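PDB 5K04: N-terminal acetyltransferase B complex subunit MDM20 from Candida albicans, which probably serves as the non-catalytic auxiliary subunit of the NatB complex, which acetylates protein N-termini using a coenzyme A-derived acetyl group. Local coordinates for residues T633-T646 and Y687-E701. Sequence-based numbering, arbitrary orientation.
Sequences TQSLYNYLQKNLKT and YMNQLVNLVKPFGKE
The phenol ring of Tyr637 lies against the backbone-proximal part of Tyr687, whose CB sits over the ring face, 3.4 Å from its centroid and 12° off the normal, a CH-pi contact. With CG anti to the backbone N, Tyr637 reaches across to the second helix, where its OH passes Gln690 CG at the ring edge. The two tyrosine rings meet obliquely, planes at 46°, and beyond them the methyl of Thr633 abuts the far end of the Tyr687 ring, CG2 to CE2 3.7 Å; the Thr633 hydroxyl turns back to Asn629 O.

Aliphatic contacts continue the interface. Leu691 sends CD2 between Tyr637 and Leu644, 3.6 Å from Tyr637 CE1, while its CD1 meets Leu640 CD1. Leu644 also lies alongside Val695, both side chains pointing the same way, and Leu694 CD1 packs on the backbone of Gln641. After the type I turn from Val695 to Phe698, the ring of Phe698 brings its edge to the Leu644 carbonyl carbon, CZ to C 3.6 Å, and one of its faces lies over Val695 CA.

A water provides a polar link, donating to Leu644 O (3.0 Å) and to Leu694 O (2.7 Å) and so bridging the two backbone carbonyls across the contact.

Helix 661-682 adds Phe672 and Ile673 beside Leu644, Val695 and Phe698, and helix 608-625 borders the other end. The axes of segments 633-643 and 687-695 approach to 10.3 Å and run only 14° from parallel, as neighbours in an all-helical array, consistent with the TPR-like helical repeats of the MDM20/NAA25 family.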
# COMPACT_ATOMS: atom_id res chain seq x y z
N THR A 633 26.63 34.67 -10.47
CA THR A 633 26.16 34.14 -11.75
C THR A 633 27.30 33.46 -12.51
O THR A 633 27.16 32.33 -13.01
CB THR A 633 25.57 35.27 -12.59
OG1 THR A 633 24.55 35.96 -11.86
CG2 THR A 633 24.98 34.75 -13.90
N GLN A 634 28.45 34.14 -12.59
CA GLN A 634 29.56 33.65 -13.40
C GLN A 634 30.19 32.41 -12.78
O GLN A 634 30.58 31.48 -13.51
CB GLN A 634 30.59 34.77 -13.59
CG GLN A 634 30.13 35.80 -14.59
CD GLN A 634 29.91 35.16 -15.97
OE1 GLN A 634 30.77 34.44 -16.47
NE2 GLN A 634 28.75 35.42 -16.56
N SER A 635 30.28 32.34 -11.45
CA SER A 635 30.86 31.15 -10.83
C SER A 635 29.98 29.93 -11.08
O SER A 635 30.45 28.91 -11.59
CB SER A 635 31.07 31.36 -9.33
OG SER A 635 29.86 31.70 -8.69
N LEU A 636 28.69 30.03 -10.74
CA LEU A 636 27.77 28.92 -11.01
C LEU A 636 27.74 28.56 -12.50
O LEU A 636 27.66 27.38 -12.86
CB LEU A 636 26.38 29.29 -10.50
CG LEU A 636 26.37 29.50 -8.99
CD1 LEU A 636 25.05 30.06 -8.51
CD2 LEU A 636 26.70 28.19 -8.29
N TYR A 637 27.82 29.57 -13.37
CA TYR A 637 27.72 29.28 -14.80
C TYR A 637 29.00 28.66 -15.34
O TYR A 637 28.93 27.82 -16.25
CB TYR A 637 27.36 30.56 -15.56
CG TYR A 637 27.73 30.50 -17.02
CD1 TYR A 637 27.03 29.68 -17.89
CD2 TYR A 637 28.80 31.24 -17.52
CE1 TYR A 637 27.37 29.60 -19.22
CE2 TYR A 637 29.15 31.17 -18.86
CZ TYR A 637 28.42 30.35 -19.71
OH TYR A 637 28.72 30.26 -21.04
N ASN A 638 30.16 29.06 -14.81
CA ASN A 638 31.43 28.47 -15.24
C ASN A 638 31.45 26.96 -14.99
O ASN A 638 31.96 26.19 -15.81
CB ASN A 638 32.61 29.14 -14.53
CG ASN A 638 33.07 30.44 -15.20
OD1 ASN A 638 32.71 30.75 -16.34
ND2 ASN A 638 33.90 31.20 -14.49
N TYR A 639 30.89 26.52 -13.85
CA TYR A 639 30.87 25.09 -13.57
C TYR A 639 30.02 24.34 -14.59
O TYR A 639 30.38 23.24 -15.02
CB TYR A 639 30.38 24.84 -12.14
CG TYR A 639 30.59 23.40 -11.70
CD1 TYR A 639 29.62 22.43 -11.93
CD2 TYR A 639 31.76 23.02 -11.05
CE1 TYR A 639 29.81 21.11 -11.53
CE2 TYR A 639 31.97 21.71 -10.64
CZ TYR A 639 31.00 20.76 -10.89
OH TYR A 639 31.20 19.46 -10.48
N LEU A 640 28.88 24.92 -14.99
CA LEU A 640 28.08 24.32 -16.06
C LEU A 640 28.86 24.28 -17.37
O LEU A 640 28.82 23.29 -18.10
CB LEU A 640 26.77 25.11 -16.25
CG LEU A 640 25.71 25.01 -15.14
CD1 LEU A 640 24.86 26.27 -15.08
CD2 LEU A 640 24.80 23.80 -15.36
N GLN A 641 29.61 25.35 -17.66
CA GLN A 641 30.35 25.43 -18.91
C GLN A 641 31.44 24.36 -18.99
O GLN A 641 31.64 23.74 -20.04
CB GLN A 641 30.93 26.84 -19.06
CG GLN A 641 31.75 27.07 -20.32
CD GLN A 641 31.87 28.56 -20.66
OE1 GLN A 641 31.67 29.43 -19.81
NE2 GLN A 641 32.19 28.84 -21.92
N LYS A 642 32.15 24.13 -17.88
CA LYS A 642 33.25 23.18 -17.89
C LYS A 642 32.76 21.74 -18.04
O LYS A 642 33.48 20.90 -18.60
CB LYS A 642 34.07 23.33 -16.61
CG LYS A 642 35.47 23.87 -16.79
CD LYS A 642 35.51 25.38 -17.12
CE LYS A 642 36.95 25.86 -17.36
NZ LYS A 642 37.04 27.27 -17.84
N ASN A 643 31.54 21.44 -17.57
CA ASN A 643 31.09 20.06 -17.42
C ASN A 643 29.95 19.66 -18.35
O ASN A 643 29.63 18.47 -18.43
CB ASN A 643 30.67 19.83 -15.96
CG ASN A 643 31.87 19.78 -15.00
OD1 ASN A 643 32.78 18.97 -15.16
ND2 ASN A 643 31.87 20.68 -14.02
N LEU A 644 29.33 20.61 -19.06
CA LEU A 644 28.37 20.26 -20.12
C LEU A 644 29.15 19.90 -21.39
O LEU A 644 29.20 20.63 -22.38
CB LEU A 644 27.39 21.41 -20.35
CG LEU A 644 26.25 21.51 -19.34
CD1 LEU A 644 25.16 22.44 -19.85
CD2 LEU A 644 25.71 20.14 -19.06
N LYS A 645 29.80 18.75 -21.30
CA LYS A 645 30.66 18.20 -22.34
C LYS A 645 30.63 16.69 -22.18
O LYS A 645 30.69 16.18 -21.06
CB LYS A 645 32.11 18.69 -22.20
CG LYS A 645 32.34 20.18 -22.36
CD LYS A 645 33.82 20.48 -22.23
CE LYS A 645 34.13 21.95 -22.46
NZ LYS A 645 35.54 22.31 -22.05
N THR A 646 30.56 15.97 -23.31
CA THR A 646 30.53 14.50 -23.23
C THR A 646 31.76 13.95 -22.53
O THR A 646 31.66 12.96 -21.79
CB THR A 646 30.39 13.88 -24.62
OG1 THR A 646 31.55 14.18 -25.39
CG2 THR A 646 29.19 14.45 -25.28
N TYR A 687 24.59 33.52 -21.49
CA TYR A 687 25.16 32.30 -20.94
C TYR A 687 24.22 31.10 -21.09
O TYR A 687 24.68 29.97 -21.23
CB TYR A 687 25.60 32.51 -19.49
CG TYR A 687 24.58 33.19 -18.60
CD1 TYR A 687 23.48 32.50 -18.13
CD2 TYR A 687 24.74 34.52 -18.23
CE1 TYR A 687 22.54 33.11 -17.33
CE2 TYR A 687 23.81 35.15 -17.42
CZ TYR A 687 22.70 34.43 -16.97
OH TYR A 687 21.75 35.02 -16.17
N MET A 688 22.89 31.32 -21.09
CA MET A 688 21.98 30.22 -21.37
C MET A 688 22.05 29.80 -22.84
O MET A 688 22.01 28.60 -23.15
CB MET A 688 20.55 30.60 -21.00
CG MET A 688 20.31 30.73 -19.51
SD MET A 688 20.83 29.31 -18.57
CE MET A 688 19.68 28.18 -19.27
N ASN A 689 22.15 30.77 -23.76
CA ASN A 689 22.32 30.43 -25.17
C ASN A 689 23.61 29.66 -25.40
O ASN A 689 23.68 28.82 -26.31
CB ASN A 689 22.29 31.68 -26.03
CG ASN A 689 20.91 32.28 -26.12
OD1 ASN A 689 19.91 31.57 -26.08
ND2 ASN A 689 20.84 33.61 -26.25
N GLN A 690 24.63 29.90 -24.58
CA GLN A 690 25.86 29.13 -24.71
C GLN A 690 25.68 27.71 -24.18
O GLN A 690 26.25 26.76 -24.74
CB GLN A 690 27.00 29.86 -23.99
CG GLN A 690 28.34 29.14 -24.02
CD GLN A 690 28.81 28.81 -25.42
OE1 GLN A 690 28.39 29.42 -26.40
NE2 GLN A 690 29.71 27.83 -25.51
N LEU A 691 24.88 27.54 -23.12
CA LEU A 691 24.58 26.18 -22.67
C LEU A 691 23.74 25.44 -23.70
O LEU A 691 23.97 24.25 -23.96
CB LEU A 691 23.85 26.20 -21.32
CG LEU A 691 24.55 26.90 -20.15
CD1 LEU A 691 23.75 26.73 -18.85
CD2 LEU A 691 25.97 26.37 -20.01
N VAL A 692 22.77 26.13 -24.32
CA VAL A 692 22.03 25.52 -25.42
C VAL A 692 22.99 25.11 -26.53
O VAL A 692 22.85 24.04 -27.13
CB VAL A 692 20.94 26.49 -25.93
CG1 VAL A 692 20.34 25.99 -27.25
CG2 VAL A 692 19.85 26.66 -24.89
N ASN A 693 24.01 25.94 -26.78
CA ASN A 693 25.00 25.60 -27.80
C ASN A 693 25.85 24.41 -27.38
O ASN A 693 26.17 23.55 -28.21
CB ASN A 693 25.90 26.81 -28.09
CG ASN A 693 25.25 27.81 -29.03
OD1 ASN A 693 24.40 27.46 -29.87
ND2 ASN A 693 25.64 29.08 -28.90
N LEU A 694 26.22 24.35 -26.10
CA LEU A 694 27.09 23.29 -25.62
C LEU A 694 26.43 21.92 -25.70
O LEU A 694 27.11 20.91 -25.94
CB LEU A 694 27.52 23.57 -24.19
CG LEU A 694 28.66 24.57 -23.99
CD1 LEU A 694 29.00 24.69 -22.52
CD2 LEU A 694 29.87 24.12 -24.78
N VAL A 695 25.11 21.86 -25.49
CA VAL A 695 24.40 20.58 -25.50
C VAL A 695 24.11 20.08 -26.91
O VAL A 695 23.80 18.90 -27.08
CB VAL A 695 23.09 20.65 -24.70
CG1 VAL A 695 23.35 21.14 -23.26
CG2 VAL A 695 22.07 21.53 -25.41
N LYS A 696 24.23 20.96 -27.92
CA LYS A 696 23.95 20.60 -29.31
C LYS A 696 24.66 19.34 -29.80
O LYS A 696 24.00 18.51 -30.45
CB LYS A 696 24.28 21.80 -30.21
CG LYS A 696 23.08 22.67 -30.53
CD LYS A 696 21.93 21.81 -31.05
CE LYS A 696 20.68 22.62 -31.37
NZ LYS A 696 19.56 21.74 -31.83
N PRO A 697 25.96 19.13 -29.57
CA PRO A 697 26.63 17.95 -30.15
C PRO A 697 26.49 16.67 -29.34
O PRO A 697 27.05 15.64 -29.75
CB PRO A 697 28.09 18.39 -30.22
CG PRO A 697 28.24 19.29 -29.05
CD PRO A 697 26.94 20.04 -28.93
N PHE A 698 25.76 16.69 -28.22
CA PHE A 698 25.67 15.52 -27.35
C PHE A 698 25.16 14.30 -28.11
O PHE A 698 25.71 13.20 -28.00
CB PHE A 698 24.75 15.80 -26.15
CG PHE A 698 25.38 16.66 -25.08
CD1 PHE A 698 26.67 17.16 -25.22
CD2 PHE A 698 24.68 16.97 -23.93
CE1 PHE A 698 27.23 17.94 -24.23
CE2 PHE A 698 25.24 17.74 -22.94
CZ PHE A 698 26.52 18.22 -23.09
N GLY A 699 24.08 14.49 -28.88
CA GLY A 699 23.49 13.36 -29.58
C GLY A 699 24.46 12.71 -30.54
O GLY A 699 24.64 11.49 -30.53
N LYS A 700 25.13 13.53 -31.36
CA LYS A 700 26.18 13.00 -32.23
C LYS A 700 27.28 12.33 -31.42
O LYS A 700 27.74 11.23 -31.75
CB LYS A 700 26.75 14.12 -33.10
CG LYS A 700 27.96 13.71 -33.90
CD LYS A 700 28.47 14.86 -34.76
CE LYS A 700 29.51 14.38 -35.78
NZ LYS A 700 30.04 15.49 -36.63
N GLU A 701 27.71 12.98 -30.33
CA GLU A 701 28.88 12.49 -29.61
C GLU A 701 28.58 11.19 -28.87
O GLU A 701 29.45 10.31 -28.79
CB GLU A 701 29.41 13.59 -28.68
CG GLU A 701 30.15 14.71 -29.47
CD GLU A 701 30.40 15.99 -28.68
OE1 GLU A 701 29.94 16.11 -27.53
OE2 GLU A 701 31.06 16.91 -29.21
O HOH W 1 29.73 20.44 -25.29
O HOH W 2 30.61 17.70 -25.79